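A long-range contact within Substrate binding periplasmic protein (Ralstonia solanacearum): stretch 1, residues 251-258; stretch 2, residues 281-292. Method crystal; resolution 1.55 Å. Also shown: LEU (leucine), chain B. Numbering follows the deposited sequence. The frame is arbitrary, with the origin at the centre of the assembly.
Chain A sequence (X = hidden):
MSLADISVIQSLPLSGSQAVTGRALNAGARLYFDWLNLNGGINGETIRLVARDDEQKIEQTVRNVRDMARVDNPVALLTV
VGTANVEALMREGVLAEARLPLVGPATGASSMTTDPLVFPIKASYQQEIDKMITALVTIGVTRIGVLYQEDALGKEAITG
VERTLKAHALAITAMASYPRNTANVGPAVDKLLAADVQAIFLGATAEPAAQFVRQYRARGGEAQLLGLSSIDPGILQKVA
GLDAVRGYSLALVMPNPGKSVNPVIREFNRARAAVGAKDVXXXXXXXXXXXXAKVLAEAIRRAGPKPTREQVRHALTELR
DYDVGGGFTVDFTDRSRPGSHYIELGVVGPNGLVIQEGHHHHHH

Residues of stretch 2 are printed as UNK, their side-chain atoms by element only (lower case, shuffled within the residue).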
# COMPACT_ATOMS: atom_id res chain seq x y z
N ALA A 251 -2.56 5.60 9.91
CA ALA A 251 -1.19 5.33 10.30
C ALA A 251 -0.33 5.62 9.09
O ALA A 251 -0.55 5.08 8.01
CB ALA A 251 -1.04 3.87 10.73
N LEU A 252 0.65 6.51 9.26
CA LEU A 252 1.55 6.88 8.19
C LEU A 252 2.67 5.85 8.10
O LEU A 252 3.37 5.61 9.09
CB LEU A 252 2.16 8.26 8.48
CG LEU A 252 1.19 9.44 8.61
CD1 LEU A 252 1.89 10.62 9.28
CD2 LEU A 252 0.68 9.82 7.24
N VAL A 253 2.84 5.23 6.93
CA VAL A 253 3.89 4.24 6.73
C VAL A 253 4.77 4.64 5.55
O VAL A 253 5.69 3.91 5.15
CB VAL A 253 3.30 2.83 6.49
CG1 VAL A 253 2.52 2.39 7.72
CG2 VAL A 253 2.42 2.81 5.25
N MSE A 254 4.49 5.81 5.00
CA MSE A 254 5.22 6.37 3.87
C MSE A 254 5.41 7.87 4.11
O MSE A 254 4.71 8.46 4.93
CB MSE A 254 4.43 6.20 2.57
CG MSE A 254 4.50 4.83 1.93
SE MSE A 254 6.21 4.51 1.11
CE MSE A 254 6.53 2.73 1.78
N PRO A 255 6.36 8.50 3.40
CA PRO A 255 6.57 9.94 3.57
C PRO A 255 5.23 10.61 3.27
O PRO A 255 4.54 10.24 2.31
CB PRO A 255 7.63 10.25 2.53
CG PRO A 255 8.47 9.01 2.54
CD PRO A 255 7.43 7.91 2.57
N ASN A 256 4.86 11.60 4.08
CA ASN A 256 3.59 12.30 3.93
C ASN A 256 3.59 13.35 2.82
O ASN A 256 4.33 14.33 2.88
CB ASN A 256 3.24 12.96 5.27
CG ASN A 256 1.92 13.70 5.24
OD1 ASN A 256 1.17 13.65 4.27
ND2 ASN A 256 1.63 14.40 6.33
N PRO A 257 2.76 13.16 1.77
CA PRO A 257 2.69 14.11 0.66
C PRO A 257 2.41 15.53 1.16
O PRO A 257 2.80 16.51 0.53
CB PRO A 257 1.53 13.57 -0.18
CG PRO A 257 1.62 12.11 0.05
CD PRO A 257 1.87 12.00 1.53
N GLY A 258 1.74 15.62 2.31
CA GLY A 258 1.41 16.91 2.89
C GLY A 258 2.61 17.70 3.38
O GLY A 258 2.55 18.92 3.49
N UNK A 281 -0.40 12.76 -10.31
CA UNK A 281 -0.72 13.58 -9.14
C UNK A 281 -0.01 13.04 -7.91
O UNK A 281 0.12 11.83 -7.72
o UNK A 281 -3.96 13.81 -10.50
c UNK A 281 -2.99 14.37 -9.94
o UNK A 281 -2.63 15.53 -10.20
c UNK A 281 -2.23 13.59 -8.89
N UNK A 282 0.46 13.96 -7.06
CA UNK A 282 1.13 13.58 -5.83
C UNK A 282 0.08 12.97 -4.91
O UNK A 282 -0.97 13.59 -4.67
c UNK A 282 3.53 13.70 -3.82
c UNK A 282 1.75 14.82 -5.18
c UNK A 282 2.37 14.68 -3.79
c UNK A 282 2.84 16.06 -3.31
N UNK A 283 0.33 11.77 -4.41
CA UNK A 283 -0.60 11.09 -3.51
C UNK A 283 0.17 10.05 -2.72
O UNK A 283 1.30 9.71 -3.06
o UNK A 283 -1.18 9.27 -5.01
c UNK A 283 -1.70 10.39 -4.30
N UNK A 284 -0.46 9.54 -1.66
CA UNK A 284 0.19 8.52 -0.85
C UNK A 284 0.58 7.29 -1.66
O UNK A 284 1.72 6.83 -1.58
c UNK A 284 0.66 8.63 2.37
c UNK A 284 0.03 10.37 3.92
c UNK A 284 -1.09 10.64 3.15
c UNK A 284 0.91 9.36 3.54
c UNK A 284 -0.46 8.90 1.59
c UNK A 284 -1.33 9.91 1.98
c UNK A 284 -0.71 8.12 0.32
N UNK A 285 -0.35 6.76 -2.46
CA UNK A 285 -0.03 5.57 -3.24
C UNK A 285 0.99 5.84 -4.34
O UNK A 285 1.77 4.96 -4.69
n UNK A 285 -1.22 0.45 -1.59
c UNK A 285 -1.86 4.07 -1.46
c UNK A 285 -1.31 4.94 -3.82
c UNK A 285 -2.40 4.61 -2.79
c UNK A 285 -1.89 1.59 -1.56
n UNK A 285 -3.22 1.56 -1.52
n UNK A 285 -1.23 2.75 -1.54
N UNK A 286 1.01 7.06 -4.88
CA UNK A 286 1.99 7.37 -5.92
C UNK A 286 3.37 7.42 -5.27
O UNK A 286 4.37 7.00 -5.87
c UNK A 286 1.65 8.71 -6.58
N UNK A 287 3.43 7.95 -4.05
CA UNK A 287 4.70 8.01 -3.34
C UNK A 287 5.17 6.59 -3.03
O UNK A 287 6.36 6.30 -3.10
c UNK A 287 4.40 10.30 -2.38
c UNK A 287 4.55 8.83 -2.03
c UNK A 287 5.78 8.63 -1.14
N UNK A 288 4.23 5.70 -2.71
CA UNK A 288 4.56 4.31 -2.42
C UNK A 288 5.22 3.67 -3.65
O UNK A 288 6.20 2.94 -3.53
c UNK A 288 2.31 1.40 -1.07
c UNK A 288 3.30 3.53 -2.03
o UNK A 288 1.30 2.07 -0.77
o UNK A 288 2.34 0.15 -1.02
c UNK A 288 3.58 2.13 -1.49
N UNK A 289 4.69 3.96 -4.83
CA UNK A 289 5.25 3.41 -6.05
C UNK A 289 6.63 3.99 -6.34
O UNK A 289 7.53 3.28 -6.79
N UNK A 290 6.76 5.29 -6.11
CA UNK A 290 8.01 6.03 -6.31
C UNK A 290 9.10 5.42 -5.41
O UNK A 290 10.21 5.12 -5.85
c UNK A 290 7.77 7.50 -5.95
c UNK A 290 9.89 9.90 -8.01
c UNK A 290 8.91 8.97 -7.65
c UNK A 290 10.84 10.31 -7.07
c UNK A 290 10.80 9.79 -5.78
c UNK A 290 8.87 8.45 -6.36
c UNK A 290 9.82 8.86 -5.43
N UNK A 291 8.75 5.24 -4.14
CA UNK A 291 9.67 4.67 -3.15
C UNK A 291 10.07 3.24 -3.48
O UNK A 291 11.25 2.88 -3.40
c UNK A 291 9.05 4.73 -1.73
c UNK A 291 9.01 6.17 -1.24
c UNK A 291 9.86 3.89 -0.75
N UNK A 292 9.10 2.42 -3.87
CA UNK A 292 9.41 1.03 -4.21
C UNK A 292 10.36 0.99 -5.39
O UNK A 292 11.34 0.23 -5.39
c UNK A 292 8.13 0.28 -4.53
N LEU B . -3.22 -3.98 -1.67
CA LEU B . -4.62 -3.52 -1.48
C LEU B . -4.68 -2.01 -1.61
O LEU B . -5.79 -1.50 -1.89
CB LEU B . -5.11 -3.93 -0.11
CG LEU B . -4.75 -5.41 0.05
CD1 LEU B . -4.31 -5.69 1.41
CD2 LEU B . -5.91 -6.25 -0.32
OXT LEU B . -3.63 -1.35 -1.44

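Position 281 has two side-chain carbons, the second carrying two oxygens. That is a carboxylate directly on CB, and it stays out of reach of stretch 1. It is Asp-281.

Position 282 has four carbons, forked at the second. Its CA-to-CB bond points toward stretch 1, and the fork meets the ring of Pro-257. This is Leu-282; its CG lies 3.9 Å from Pro-257 CB.

Position 283 has one carbon and one oxygen. Position 283 sits just ahead of a helix, and its oxygen accepts from the backbone N of position 286. It is Ser-283, the N-cap. Ser-283 C lies 3.7 Å from Pro-257 CG.

Position 284 has one carbon followed by a ring of six carbons. The ring reaches into stretch 1, where Pro-257 covers one face. It is Phe-284. Pro-257 CD sits 3.4 Å from the ring centroid, 11° off the normal, a CH-pi contact. Leu-252 CD2 is 3.4 Å from Phe-284 CZ. Met-254 O lies at the ring edge, 4.1 Å from Phe-284 CE1.

Position 285 has three carbons, a nitrogen, then a carbon bearing two more nitrogens. It touches nothing on stretch 1. This guanidinium marks Arg-285. NH1 and NH2 of Arg-285 both donate to OXT of the bound leucine, at 2.9 and 3.0 Å, as suits a substrate binding protein.

Position 286 has a single carbon and makes no contact with stretch 1. It is Ala-286, whose N donates to Ser-283 OG at 3.1 Å.

Position 287 has three carbons, branched at the first, against Pro-255 and Pro-257. It is Val-287. Val-287 CG1 lies 4.1 Å from Pro-255 CD, and Val-287 CG2 lies 4.1 Å from Pro-257 CG.

Position 288 has three carbons, the third with two oxygens. The CA of position 288 is 3.9 Å from Met-254 SE. It is Glu-288. Arg-285 NE donates to Glu-288 OE1 at 2.7 Å in a salt bridge.

Position 289 has no side-chain atoms: Gly-289.

Position 290 has one carbon and a six-carbon ring, out of reach of stretch 1: Phe-290.

Position 291 has three carbons, branched at the first, near selenium. It is Val-291; CG2 of Val-291 lies 4.0 Å from Met-254 SE.

Position 292 has one carbon and no contact with stretch 1: Ala-292.

The contact works by apolar packing, with no hydrogen bond across it. It buries 499 Å², both sides summed. Phe-284, Val-287 and Val-291 are spaced to share a side of the helix, against the loop from Met-254 to Pro-257. Arg-285 leaves this packing and binds leucine.

Stretch 2 (281-292) DLSFRAVEGFVA
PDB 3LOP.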